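Local atomic coordinates of MdbA protein (PDB entry 6BO0), a protein that is a thiol-disulfide oxidoreductase of the DsbA family and probably introduces disulfide bonds into exported proteins of an actinobacterium. Residues S26-V31 / V72-R77; D60-K64 / W110-T114; T99-D104 / K142-K148. All coordinates share one frame; numbering follows the deposited sequence. Where two conformers were deposited one is given.

Contact 1: residues S26-V31 / V72-R77; sequences SAVQLV and VKVNIR
Val-28 with Ile-76 and Leu-30 with Val-74 are the two hydrogen-bonded pairs of an antiparallel ladder between strands 27-31 and 72-77, with the non-hydrogen-bonded pair Gln-29 and Asn-75 between them. Four backbone bonds hold it; the straightest runs from Leu-30 N to Val-74 O (2.8 Å, 172° at the hydrogen). Val-74 O also receives the CA-H of Gln-29, as Val-28 O does that of Asn-75.

Apolar contacts occupy the face with Val-28, Leu-30, Val-74 and Ile-76. Val-28 CB meets Ile-76 CB at 4.2 Å, and Leu-30 CD1 reaches diagonally to Ile-76 CG1 at 4.3 Å.

Gln-29 and Asn-75 lie side by side on the other face, and a water links Gln-29 NE2 to Asn-75 OD1. Gln-29 sets CG trans to its backbone N (chi1 178°), against the chain of Lys-73, whose outer end, modelled in two conformers, is doubtful.

At the end of the ladder, Ala-27 CB lies 3.7 Å above one face of the Arg-77 guanidinium, toward its rim. A second water, in the guanidinium plane, joins Arg-77 NH1 to Ser-26 N; a third donates to both Ser-26 O and Ile-76 O.

Asp-42 OD1 accepts a hydrogen bond from Asn-75 ND2 and forms a salt bridge with Arg-77 NE, which should hold both side chains in place. Within the mixed sheet of this thioredoxin fold, strand 20-24 flanks 27-31 and strand 39-45 flanks 72-78, while Ile-67 of helix 51-68 and Tyr-109 of helix 106-118 pack on the apolar face.

Contact 2: residues D60-K64 / W110-T114; sequences DADMK and WNFRT
Trp-110 and Arg-113 both hold CG trans to the backbone N (chi1 180° for Trp-110), sending indole and guanidinium across to Asp-60, Met-63 and Lys-64. Here helix 106-118, of the helical part that DsbA-family proteins add to the thioredoxin fold, faces helix 51-68. The two segments run nearly antiparallel (160°) with axes 13.0 Å apart, a separation bridged by long side chains.

The indole is wedged edge-first against helix 60-64. Asp-60 O lies in the ring plane at the six-membered edge, 3.6 Å from Trp-110 CZ2. Lys-64 lies over one face, its CD 3.5 Å above the plane toward the rim, and its amine continues to Glu-68. Thr-114 OG1 stands over the opposite face, near the rim. Met-63, bent at its last torsion, brings CE to 3.6 Å from Trp-110 CH2 and also against Arg-113 NH1. Trp-110 NE1 is bonded to Glu-15, which should fix the ring's rotation.

Arg-113 forms a salt bridge with Asp-60 through a single N-H. Its other terminal nitrogen pairs with Glu-45, so the guanidinium probably balances two carboxylates on this partly buried interface. A water donates to Asp-60 OD2 at 2.6 Å and also bonds Thr-114 OG1. Arg-113 NH1 points to Asp-60 OD1 at 3.0 Å, within the guanidinium plane but 32° out of the carboxylate plane, on its syn side.

Contact 3: residues T99-D104 / K142-K148; sequences TIAKDD and KDETVKK
Asp-104 OD2 grips the start of helix 143-151 with two hydrogen bonds. Lys-142 N, at the N-cap position, donates to its syn lone pair at 2.8 Å, while Thr-145 OG1 donates to Asp-104 OD2 from the anti side at 2.7 Å. With a donor on each lone pair, the carboxylate is probably held in place. The end of helix 89-103 is thereby joined to the beginning of a neighbouring helix in the helical part of this DsbA-like fold; the segments run at 143° with axes 9.9 Å apart.

The tightly packed part is largely apolar. The first torsion of Thr-145 (chi1 -58°) leaves CG2 anti to the backbone N, where it meets Ile-100 CG1 at 3.9 Å, the two side chains crossing at about a right angle. Thr-99 CG2 fits against Lys-148 CB at 3.8 Å. Thr-99 OG1, which also bonds Thr-95 O, is linked by a water to Lys-148 O. Ile-149 and Phe-112 continue this apolar layer around Ile-100.

The solvent side is looser, made of long chains and water. Lys-148, extended beyond CG, crosses Asp-103 at roughly a right angle and puts NZ 2.8 Å from Asp-103 OD2, on the syn side and 17° out of the carboxylate plane. Tyr-154 OH is hydrogen-bonded to both Asp-103 OD1 and Lys-148 NZ, reinforcing the salt bridge. Another water donates to Asp-103 OD2 and Thr-145 OG1. Lys-142, exposed and modelled in two conformers, curls its amine toward Asp-103 O, a bond whose short length leaves its detail doubtful.

Asp-103 and Asp-104 thus divide their work. Asp-103 pairs with a lysine ammonium, whereas Asp-104 faces a backbone N-H and a hydroxyl at a helix N terminus, a setting that would probably stabilise its negative charge.

In the fold
After two short helices and strand 20-24, strand 27-31 opens contact 1, which closes a loop of 40 residues when strand 72-78 returns beside it, after strand 39-45 and helix 51-68. Contact 2 opens within that loop and closes beyond it, on helix 106-118, so the two cross. Contact 3 opens at the end of helix 89-103, before contact 2 closes, and crosses it too; contacts 1 and 3 follow in series. Contact 1 joins two neighbouring strands of the sheet, contact 2 ties a sheet-covering helix to the helical part, and contact 3 joins helices within that part. Direct packing links them: Ile-76 on Arg-113, Val-74 on Met-63, Val-28 on Ala-101 and Phe-112 on Ile-100.

Contact 1: residues S26-V31 / V72-R77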
ATOM      1  N   SER A  26       9.577  -6.164  -6.036  1.00 16.07           N
ATOM      2  CA  SER A  26       8.794  -4.943  -6.169  1.00 14.77           C
ATOM      3  C   SER A  26       7.557  -4.960  -5.248  1.00 13.05           C
ATOM      4  O   SER A  26       6.705  -4.091  -5.363  1.00 13.25           O
ATOM      5  CB  SER A  26       8.392  -4.719  -7.627  1.00 15.08           C
ATOM      6  OG  SER A  26       7.708  -5.854  -8.159  1.00 14.85           O
ATOM      7  N   ALA A  27       7.487  -5.921  -4.329  1.00 12.91           N
ATOM      8  CA  ALA A  27       6.360  -6.025  -3.393  1.00 12.23           C
ATOM      9  C   ALA A  27       6.684  -5.455  -2.030  1.00 12.50           C
ATOM     10  O   ALA A  27       7.821  -5.579  -1.561  1.00 14.18           O
ATOM     11  CB  ALA A  27       5.993  -7.487  -3.187  1.00 14.16           C
ATOM     12  N   VAL A  28       5.679  -4.864  -1.390  1.00 11.61           N
ATOM     13  CA  VAL A  28       5.685  -4.707   0.043  1.00 11.97           C
ATOM     14  C   VAL A  28       5.027  -5.956   0.616  1.00 12.12           C
ATOM     15  O   VAL A  28       3.824  -6.176   0.414  1.00 12.94           O
ATOM     16  CB  VAL A  28       4.967  -3.408   0.498  1.00 12.60           C
ATOM     17  CG1 VAL A  28       4.867  -3.384   2.008  1.00 13.86           C
ATOM     18  CG2 VAL A  28       5.666  -2.162  -0.030  1.00 13.38           C
ATOM     19  N   GLN A  29       5.834  -6.786   1.274  1.00 12.86           N
ATOM     20  CA  GLN A  29       5.378  -8.079   1.775  1.00 14.11           C
ATOM     21  C   GLN A  29       4.966  -7.921   3.225  1.00 12.97           C
ATOM     22  O   GLN A  29       5.758  -7.480   4.069  1.00 14.59           O
ATOM     23  CB  GLN A  29       6.531  -9.093   1.657  1.00 17.04           C
ATOM     24  CG  GLN A  29       6.241 -10.496   2.192  1.00 21.04           C
ATOM     25  CD  GLN A  29       7.525 -11.267   2.532  1.00 20.87           C
ATOM     26  OE1 GLN A  29       8.010 -11.248   3.678  1.00 25.22           O
ATOM     27  NE2 GLN A  29       8.112 -11.881   1.537  1.00 21.10           N
ATOM     28  N   LEU A  30       3.735  -8.329   3.498  1.00 13.38           N
ATOM     29  CA  LEU A  30       3.180  -8.357   4.833  1.00 13.53           C
ATOM     30  C   LEU A  30       2.919  -9.805   5.204  1.00 14.33           C
ATOM     31  O   LEU A  30       2.142 -10.505   4.554  1.00 14.51           O
ATOM     32  CB  LEU A  30       1.868  -7.567   4.898  1.00 13.55           C
ATOM     33  CG  LEU A  30       1.941  -6.150   4.303  1.00 14.36           C
ATOM     34  CD1 LEU A  30       0.555  -5.508   4.395  1.00 15.27           C
ATOM     35  CD2 LEU A  30       2.967  -5.282   5.029  1.00 15.25           C
ATOM     36  N   VAL A  31       3.539 -10.252   6.276  1.00 15.21           N
ATOM     37  CA  VAL A  31       3.474 -11.668   6.668  1.00 14.21           C
ATOM     38  C   VAL A  31       3.809 -11.729   8.138  1.00 15.43           C
ATOM     39  O   VAL A  31       4.600 -10.930   8.645  1.00 17.29           O
ATOM     40  CB  VAL A  31       4.418 -12.577   5.844  1.00 17.12           C
ATOM     41  CG1 VAL A  31       5.872 -12.416   6.246  1.00 21.26           C
ATOM     42  CG2 VAL A  31       3.995 -14.023   5.958  1.00 18.62           C
ATOM     43  N   VAL A  72      -2.136 -15.955   5.137  1.00 14.92           N
ATOM     44  CA  VAL A  72      -1.709 -15.360   3.894  1.00 14.55           C
ATOM     45  C   VAL A  72      -0.442 -14.542   4.105  1.00 13.97           C
ATOM     46  O   VAL A  72      -0.173 -14.030   5.208  1.00 15.82           O
ATOM     47  CB  VAL A  72      -2.777 -14.399   3.280  1.00 14.63           C
ATOM     48  CG1 VAL A  72      -4.058 -15.151   2.957  1.00 14.73           C
ATOM     49  CG2 VAL A  72      -3.076 -13.204   4.176  1.00 16.02           C
ATOM     50  N   LYS A  73       0.324 -14.467   3.016  1.00 13.86           N
ATOM     51  CA  LYS A  73       1.414 -13.521   2.843  0.60 14.79           C
ATOM     52  C   LYS A  73       0.888 -12.571   1.773  1.00 13.88           C
ATOM     53  O   LYS A  73       0.621 -12.992   0.645  1.00 14.97           O
ATOM     54  CB  LYS A  73       2.668 -14.241   2.326  0.60 15.89           C
ATOM     55  CG  LYS A  73       3.799 -13.329   1.871  0.60 18.47           C
ATOM     56  CD  LYS A  73       4.968 -14.094   1.283  0.60 21.64           C
ATOM     57  CE  LYS A  73       5.888 -14.603   2.371  0.60 27.65           C
ATOM     58  NZ  LYS A  73       7.043 -15.352   1.800  0.60 32.71           N
ATOM     59  N   VAL A  74       0.740 -11.286   2.116  1.00 12.98           N
ATOM     60  CA  VAL A  74       0.203 -10.304   1.178  1.00 12.41           C
ATOM     61  C   VAL A  74       1.347  -9.505   0.576  1.00 12.11           C
ATOM     62  O   VAL A  74       2.180  -8.937   1.307  1.00 14.35           O
ATOM     63  CB  VAL A  74      -0.822  -9.373   1.853  1.00 12.34           C
ATOM     64  CG1 VAL A  74      -1.135  -8.157   0.990  1.00 14.34           C
ATOM     65  CG2 VAL A  74      -2.103 -10.112   2.183  1.00 14.61           C
ATOM     66  N   ASN A  75       1.374  -9.470  -0.743  1.00 11.98           N
ATOM     67  CA  ASN A  75       2.275  -8.587  -1.489  1.00 11.98           C
ATOM     68  C   ASN A  75       1.479  -7.409  -2.019  1.00 11.27           C
ATOM     69  O   ASN A  75       0.688  -7.550  -2.964  1.00 12.31           O
ATOM     70  CB  ASN A  75       2.867  -9.354  -2.659  1.00 12.88           C
ATOM     71  CG  ASN A  75       3.845 -10.419  -2.241  1.00 12.96           C
ATOM     72  OD1 ASN A  75       4.580 -10.277  -1.275  1.00 15.32           O
ATOM     73  ND2 ASN A  75       3.895 -11.487  -3.024  1.00 14.20           N
ATOM     74  N   ILE A  76       1.693  -6.237  -1.432  1.00 11.26           N
ATOM     75  CA  ILE A  76       1.141  -4.996  -1.963  1.00 10.62           C
ATOM     76  C   ILE A  76       2.049  -4.578  -3.107  1.00 10.86           C
ATOM     77  O   ILE A  76       3.239  -4.323  -2.903  1.00 11.90           O
ATOM     78  CB  ILE A  76       1.047  -3.895  -0.886  1.00 11.10           C
ATOM     79  CG1 ILE A  76       0.184  -4.336   0.302  1.00 12.65           C
ATOM     80  CG2 ILE A  76       0.563  -2.596  -1.525  1.00 12.10           C
ATOM     81  CD1 ILE A  76      -1.265  -4.593  -0.001  1.00 13.43           C
ATOM     82  N   ARG A  77       1.471  -4.527  -4.304  1.00 10.88           N
ATOM     83  CA  ARG A  77       2.188  -4.235  -5.538  1.00 10.85           C
ATOM     84  C   ARG A  77       1.669  -2.922  -6.120  1.00 10.46           C
ATOM     85  O   ARG A  77       0.737  -2.873  -6.899  1.00 11.37           O
ATOM     86  CB  ARG A  77       2.041  -5.413  -6.501  1.00 11.13           C
ATOM     87  CG  ARG A  77       2.770  -6.645  -6.005  1.00 11.80           C
ATOM     88  CD  ARG A  77       2.832  -7.749  -7.036  1.00 12.26           C
ATOM     89  NE  ARG A  77       3.575  -8.926  -6.571  1.00 12.92           N
ATOM     90  CZ  ARG A  77       4.884  -9.020  -6.514  1.00 13.34           C
ATOM     91  NH1 ARG A  77       5.649  -8.009  -6.915  1.00 13.72           N
ATOM     92  NH2 ARG A  77       5.447 -10.131  -6.071  1.00 15.45           N
TER
HETATM   93  O   HOH W   1       4.886  -2.372  -4.033  1.00 11.73           O
HETATM   94  O   HOH W   2       8.498  -8.886  -6.639  1.00 23.36           O
HETATM   95  O   HOH W   3       6.810 -11.818  -0.883  1.00 23.77           O

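Contact 2: residues D60-K64 / W110-T114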
ATOM      1  N   ASP A  60      -9.935  -4.490   4.144  1.00 17.21           N
ATOM      2  CA  ASP A  60      -8.730  -4.319   4.959  1.00 19.56           C
ATOM      3  C   ASP A  60      -8.829  -5.075   6.303  1.00 19.00           C
ATOM      4  O   ASP A  60      -7.861  -5.685   6.710  1.00 18.15           O
ATOM      5  CB  ASP A  60      -8.405  -2.836   5.186  1.00 20.96           C
ATOM      6  CG  ASP A  60      -7.472  -2.162   4.068  1.00 23.33           C
ATOM      7  OD1 ASP A  60      -6.982  -2.790   3.105  1.00 21.32           O
ATOM      8  OD2 ASP A  60      -7.188  -0.923   4.205  1.00 30.09           O
ATOM      9  N   ALA A  61      -9.982  -5.049   6.957  1.00 19.81           N
ATOM     10  CA  ALA A  61     -10.087  -5.708   8.275  1.00 20.46           C
ATOM     11  C   ALA A  61      -9.929  -7.226   8.154  1.00 16.80           C
ATOM     12  O   ALA A  61      -9.161  -7.849   8.907  1.00 18.59           O
ATOM     13  CB  ALA A  61     -11.400  -5.384   8.943  1.00 23.99           C
ATOM     14  N   ASP A  62     -10.588  -7.816   7.144  1.00 16.51           N
ATOM     15  CA  ASP A  62     -10.494  -9.247   6.955  1.00 16.83           C
ATOM     16  C   ASP A  62      -9.077  -9.621   6.528  1.00 15.32           C
ATOM     17  O   ASP A  62      -8.524 -10.628   6.974  1.00 16.23           O
ATOM     18  CB  ASP A  62     -11.527  -9.743   5.950  1.00 18.42           C
ATOM     19  CG  ASP A  62     -12.950  -9.748   6.508  1.00 22.52           C
ATOM     20  OD1 ASP A  62     -13.169  -9.697   7.755  1.00 25.41           O
ATOM     21  OD2 ASP A  62     -13.864  -9.837   5.672  1.00 26.03           O
ATOM     22  N   MET A  63      -8.491  -8.794   5.664  1.00 14.62           N
ATOM     23  CA  MET A  63      -7.108  -9.021   5.224  1.00 15.35           C
ATOM     24  C   MET A  63      -6.145  -8.999   6.424  1.00 14.39           C
ATOM     25  O   MET A  63      -5.234  -9.840   6.529  1.00 16.17           O
ATOM     26  CB  MET A  63      -6.743  -7.983   4.166  1.00 15.27           C
ATOM     27  CG  MET A  63      -5.293  -8.031   3.767  1.00 16.03           C
ATOM     28  SD  MET A  63      -4.894  -7.042   2.324  1.00 15.92           S
ATOM     29  CE  MET A  63      -4.909  -5.407   3.001  1.00 20.86           C
ATOM     30  N   LYS A  64      -6.283  -7.980   7.263  1.00 15.78           N
ATOM     31  CA  LYS A  64      -5.383  -7.834   8.409  1.00 16.18           C
ATOM     32  C   LYS A  64      -5.372  -9.088   9.296  1.00 15.88           C
ATOM     33  O   LYS A  64      -4.325  -9.600   9.698  1.00 17.14           O
ATOM     34  CB  LYS A  64      -5.790  -6.635   9.226  1.00 16.67           C
ATOM     35  CG  LYS A  64      -4.847  -6.278  10.340  1.00 19.59           C
ATOM     36  CD  LYS A  64      -5.348  -5.009  11.007  1.00 22.82           C
ATOM     37  CE  LYS A  64      -4.555  -4.640  12.224  1.00 30.36           C
ATOM     38  NZ  LYS A  64      -4.915  -5.453  13.422  1.00 33.27           N
ATOM     39  N   TRP A 110       0.774   0.326   7.713  1.00 11.62           N
ATOM     40  CA  TRP A 110      -0.621  -0.053   7.584  1.00 11.99           C
ATOM     41  C   TRP A 110      -1.545   1.150   7.743  1.00 11.70           C
ATOM     42  O   TRP A 110      -2.465   1.368   6.942  1.00 12.64           O
ATOM     43  CB  TRP A 110      -0.945  -1.117   8.640  1.00 13.34           C
ATOM     44  CG  TRP A 110      -2.344  -1.574   8.597  1.00 14.09           C
ATOM     45  CD1 TRP A 110      -3.394  -1.093   9.328  1.00 16.56           C
ATOM     46  CD2 TRP A 110      -2.887  -2.564   7.740  1.00 15.63           C
ATOM     47  NE1 TRP A 110      -4.557  -1.735   8.991  1.00 18.02           N
ATOM     48  CE2 TRP A 110      -4.269  -2.648   8.018  1.00 16.03           C
ATOM     49  CE3 TRP A 110      -2.348  -3.403   6.777  1.00 15.98           C
ATOM     50  CZ2 TRP A 110      -5.097  -3.530   7.352  1.00 17.99           C
ATOM     51  CZ3 TRP A 110      -3.185  -4.281   6.127  1.00 20.55           C
ATOM     52  CH2 TRP A 110      -4.530  -4.334   6.421  1.00 18.41           C
ATOM     53  N   ASN A 111      -1.304   1.929   8.786  1.00 11.96           N
ATOM     54  CA  ASN A 111      -2.133   3.097   9.031  1.00 12.34           C
ATOM     55  C   ASN A 111      -1.975   4.178   7.953  1.00 11.75           C
ATOM     56  O   ASN A 111      -2.953   4.823   7.562  1.00 11.94           O
ATOM     57  CB  ASN A 111      -1.892   3.662  10.428  1.00 14.24           C
ATOM     58  CG  ASN A 111      -2.500   2.806  11.506  1.00 15.12           C
ATOM     59  OD1 ASN A 111      -3.675   2.476  11.435  1.00 15.99           O
ATOM     60  ND2 ASN A 111      -1.704   2.415  12.490  1.00 18.36           N
ATOM     61  N   PHE A 112      -0.758   4.354   7.442  1.00 10.82           N
ATOM     62  CA  PHE A 112      -0.514   5.324   6.379  1.00 10.58           C
ATOM     63  C   PHE A 112      -1.202   4.898   5.086  1.00 10.79           C
ATOM     64  O   PHE A 112      -1.817   5.724   4.408  1.00 10.50           O
ATOM     65  CB  PHE A 112       0.983   5.516   6.188  1.00 10.82           C
ATOM     66  CG  PHE A 112       1.353   6.720   5.370  1.00  9.85           C
ATOM     67  CD1 PHE A 112       1.444   7.959   5.953  1.00 10.77           C
ATOM     68  CD2 PHE A 112       1.637   6.608   4.023  1.00 10.76           C
ATOM     69  CE1 PHE A 112       1.813   9.072   5.219  1.00 11.27           C
ATOM     70  CE2 PHE A 112       2.046   7.713   3.288  1.00 11.02           C
ATOM     71  CZ  PHE A 112       2.112   8.942   3.899  1.00 11.27           C
ATOM     72  N   ARG A 113      -1.121   3.611   4.763  1.00 10.96           N
ATOM     73  CA  ARG A 113      -1.812   3.104   3.571  1.00 11.85           C
ATOM     74  C   ARG A 113      -3.316   3.305   3.698  1.00 11.82           C
ATOM     75  O   ARG A 113      -3.979   3.729   2.743  1.00 12.14           O
ATOM     76  CB  ARG A 113      -1.464   1.635   3.331  1.00 12.15           C
ATOM     77  CG  ARG A 113      -2.265   0.985   2.228  1.00 12.15           C
ATOM     78  CD  ARG A 113      -1.826  -0.426   1.927  1.00 11.90           C
ATOM     79  NE  ARG A 113      -2.714  -1.054   0.942  1.00 12.62           N
ATOM     80  CZ  ARG A 113      -3.857  -1.668   1.225  1.00 12.58           C
ATOM     81  NH1 ARG A 113      -4.267  -1.815   2.469  1.00 14.20           N
ATOM     82  NH2 ARG A 113      -4.613  -2.119   0.233  1.00 14.05           N
ATOM     83  N   THR A 114      -3.865   2.974   4.858  1.00 12.33           N
ATOM     84  CA  THR A 114      -5.295   3.177   5.094  1.00 13.53           C
ATOM     85  C   THR A 114      -5.671   4.643   4.908  1.00 12.36           C
ATOM     86  O   THR A 114      -6.673   4.973   4.263  1.00 13.82           O
ATOM     87  CB  THR A 114      -5.718   2.686   6.470  1.00 16.01           C
ATOM     88  OG1 THR A 114      -5.459   1.282   6.566  1.00 20.69           O
ATOM     89  CG2 THR A 114      -7.206   2.964   6.728  1.00 16.42           C
TER
HETATM   90  O   HOH W   4      -7.730  -0.181   6.672  1.00 35.38           O

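Contact 3: residues T99-D104 / K142-K148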
ATOM      1  N   THR A  99       8.508   4.298   1.332  1.00 10.35           N
ATOM      2  CA  THR A  99       9.557   4.711   2.264  1.00 10.54           C
ATOM      3  C   THR A  99       9.263   4.169   3.663  1.00 10.96           C
ATOM      4  O   THR A  99      10.151   3.647   4.358  1.00 11.84           O
ATOM      5  CB  THR A  99       9.669   6.245   2.308  1.00 11.06           C
ATOM      6  OG1 THR A  99       9.922   6.751   1.001  1.00 11.74           O
ATOM      7  CG2 THR A  99      10.780   6.699   3.231  1.00 11.85           C
ATOM      8  N   ILE A 100       7.994   4.282   4.072  1.00 10.49           N
ATOM      9  CA  ILE A 100       7.587   3.740   5.365  1.00 10.55           C
ATOM     10  C   ILE A 100       7.700   2.200   5.364  1.00 11.36           C
ATOM     11  O   ILE A 100       8.186   1.604   6.326  1.00 12.27           O
ATOM     12  CB  ILE A 100       6.161   4.199   5.718  1.00 10.34           C
ATOM     13  CG1 ILE A 100       6.091   5.723   5.798  1.00 11.15           C
ATOM     14  CG2 ILE A 100       5.661   3.576   6.979  1.00 12.36           C
ATOM     15  CD1 ILE A 100       4.691   6.280   5.875  1.00 11.81           C
ATOM     16  N   ALA A 101       7.256   1.572   4.284  1.00 10.69           N
ATOM     17  CA  ALA A 101       7.343   0.115   4.189  1.00 11.80           C
ATOM     18  C   ALA A 101       8.770  -0.375   4.330  1.00 12.08           C
ATOM     19  O   ALA A 101       9.003  -1.416   4.951  1.00 13.54           O
ATOM     20  CB  ALA A 101       6.773  -0.372   2.873  1.00 11.68           C
ATOM     21  N   LYS A 102       9.700   0.327   3.698  1.00 12.56           N
ATOM     22  CA  LYS A 102      11.081  -0.118   3.654  1.00 14.39           C
ATOM     23  C   LYS A 102      11.832   0.183   4.956  1.00 14.17           C
ATOM     24  O   LYS A 102      12.630  -0.641   5.422  1.00 16.68           O
ATOM     25  CB  LYS A 102      11.803   0.531   2.467  1.00 14.34           C
ATOM     26  CG  LYS A 102      13.173  -0.082   2.194  1.00 17.73           C
ATOM     27  CD  LYS A 102      13.844   0.513   0.977  1.00 18.65           C
ATOM     28  CE  LYS A 102      15.140  -0.223   0.748  1.00 25.66           C
ATOM     29  NZ  LYS A 102      15.883   0.167  -0.458  1.00 24.88           N
ATOM     30  N   ASP A 103      11.582   1.362   5.545  1.00 14.76           N
ATOM     31  CA  ASP A 103      12.392   1.860   6.678  1.00 16.32           C
ATOM     32  C   ASP A 103      11.716   1.896   8.013  1.00 16.93           C
ATOM     33  O   ASP A 103      12.372   2.192   9.022  1.00 22.12           O
ATOM     34  CB  ASP A 103      12.773   3.317   6.491  1.00 17.86           C
ATOM     35  CG  ASP A 103      13.801   3.528   5.483  1.00 19.24           C
ATOM     36  OD1 ASP A 103      14.139   2.632   4.698  1.00 19.90           O
ATOM     37  OD2 ASP A 103      14.317   4.678   5.467  1.00 24.50           O
ATOM     38  N   ASP A 104      10.425   1.666   8.064  1.00 14.69           N
ATOM     39  CA  ASP A 104       9.667   1.935   9.242  1.00 14.36           C
ATOM     40  C   ASP A 104       8.835   0.713   9.627  1.00 14.42           C
ATOM     41  O   ASP A 104       9.095  -0.391   9.158  1.00 16.23           O
ATOM     42  CB  ASP A 104       8.843   3.224   9.061  1.00 14.43           C
ATOM     43  CG  ASP A 104       8.755   4.058  10.332  1.00 14.37           C
ATOM     44  OD1 ASP A 104       8.126   3.587  11.310  1.00 17.09           O
ATOM     45  OD2 ASP A 104       9.316   5.167  10.355  1.00 14.78           O
ATOM     46  N   LYS A 142       9.312   7.291  12.155  1.00 12.06           N
ATOM     47  CA  LYS A 142      10.604   7.718  12.666  0.60 12.66           C
ATOM     48  C   LYS A 142      11.032   9.036  12.026  1.00 11.67           C
ATOM     49  O   LYS A 142      10.665   9.335  10.885  1.00 11.82           O
ATOM     50  CB  LYS A 142      11.668   6.668  12.364  0.60 13.35           C
ATOM     51  CG  LYS A 142      11.512   5.352  13.130  0.60 15.90           C
ATOM     52  CD  LYS A 142      12.656   4.369  12.858  0.60 19.29           C
ATOM     53  CE  LYS A 142      12.556   3.699  11.484  0.60 20.81           C
ATOM     54  NZ  LYS A 142      13.623   2.688  11.173  0.60 23.19           N
ATOM     55  N   ASP A 143      11.853   9.797  12.746  1.00 11.16           N
ATOM     56  CA  ASP A 143      12.366  11.065  12.246  1.00 11.49           C
ATOM     57  C   ASP A 143      13.035  10.901  10.891  1.00 11.40           C
ATOM     58  O   ASP A 143      12.840  11.722   9.984  1.00 12.19           O
ATOM     59  CB  ASP A 143      13.352  11.665  13.271  1.00 12.20           C
ATOM     60  CG  ASP A 143      12.736  11.949  14.628  1.00 13.46           C
ATOM     61  OD1 ASP A 143      11.518  12.104  14.735  1.00 16.32           O
ATOM     62  OD2 ASP A 143      13.528  12.069  15.592  1.00 14.13           O
ATOM     63  N   GLU A 144      13.874   9.879  10.744  1.00 11.49           N
ATOM     64  CA  GLU A 144      14.594   9.684   9.492  1.00 12.29           C
ATOM     65  C   GLU A 144      13.647   9.322   8.340  1.00 11.35           C
ATOM     66  O   GLU A 144      13.900   9.685   7.183  1.00 11.73           O
ATOM     67  CB  GLU A 144      15.660   8.604   9.688  1.00 14.68           C
ATOM     68  CG  GLU A 144      16.533   8.346   8.484  1.00 17.56           C
ATOM     69  CD  GLU A 144      17.471   9.474   8.091  1.00 19.88           C
ATOM     70  OE1 GLU A 144      17.540  10.549   8.766  1.00 21.73           O
ATOM     71  OE2 GLU A 144      18.140   9.296   7.051  1.00 25.46           O
ATOM     72  N   THR A 145      12.581   8.592   8.664  1.00 11.75           N
ATOM     73  CA  THR A 145      11.585   8.245   7.641  1.00 11.02           C
ATOM     74  C   THR A 145      10.901   9.498   7.112  1.00 10.64           C
ATOM     75  O   THR A 145      10.718   9.660   5.917  1.00 10.69           O
ATOM     76  CB  THR A 145      10.566   7.273   8.201  1.00 11.49           C
ATOM     77  OG1 THR A 145      11.257   6.113   8.673  1.00 12.59           O
ATOM     78  CG2 THR A 145       9.486   6.890   7.200  1.00 12.21           C
ATOM     79  N   VAL A 146      10.520  10.376   8.025  1.00 10.44           N
ATOM     80  CA  VAL A 146       9.884  11.631   7.670  1.00 10.55           C
ATOM     81  C   VAL A 146      10.811  12.428   6.736  1.00 10.63           C
ATOM     82  O   VAL A 146      10.380  12.950   5.716  1.00 10.75           O
ATOM     83  CB  VAL A 146       9.518  12.414   8.953  1.00 11.25           C
ATOM     84  CG1 VAL A 146       8.983  13.802   8.620  1.00 11.66           C
ATOM     85  CG2 VAL A 146       8.475  11.658   9.772  1.00 12.37           C
ATOM     86  N   LYS A 147      12.094  12.522   7.119  1.00 10.70           N
ATOM     87  CA  LYS A 147      13.058  13.225   6.271  1.00 11.48           C
ATOM     88  C   LYS A 147      13.147  12.592   4.871  1.00 11.18           C
ATOM     89  O   LYS A 147      13.155  13.296   3.867  1.00 11.89           O
ATOM     90  CB  LYS A 147      14.422  13.222   6.950  1.00 13.11           C
ATOM     91  CG  LYS A 147      15.493  13.983   6.189  1.00 16.12           C
ATOM     92  CD  LYS A 147      16.884  13.671   6.699  1.00 20.44           C
ATOM     93  CE  LYS A 147      17.081  14.225   8.072  1.00 20.88           C
ATOM     94  NZ  LYS A 147      18.479  13.964   8.488  1.00 25.61           N
ATOM     95  N   LYS A 148      13.246  11.256   4.813  1.00 10.67           N
ATOM     96  CA  LYS A 148      13.409  10.601   3.529  1.00 10.76           C
ATOM     97  C   LYS A 148      12.182  10.806   2.651  1.00 10.93           C
ATOM     98  O   LYS A 148      12.302  10.893   1.425  1.00 11.11           O
ATOM     99  CB  LYS A 148      13.662   9.127   3.700  1.00 11.67           C
ATOM    100  CG  LYS A 148      15.085   8.825   4.156  1.00 13.64           C
ATOM    101  CD  LYS A 148      15.298   7.326   4.121  1.00 18.35           C
ATOM    102  CE  LYS A 148      16.599   6.907   4.727  1.00 20.12           C
ATOM    103  NZ  LYS A 148      16.784   5.472   4.421  1.00 22.95           N
TER
HETATM  104  O   HOH W   5      11.513   8.744  -0.233  1.00 12.33           O
HETATM  105  O   HOH W   6      14.072   5.953   8.021  1.00 21.73           O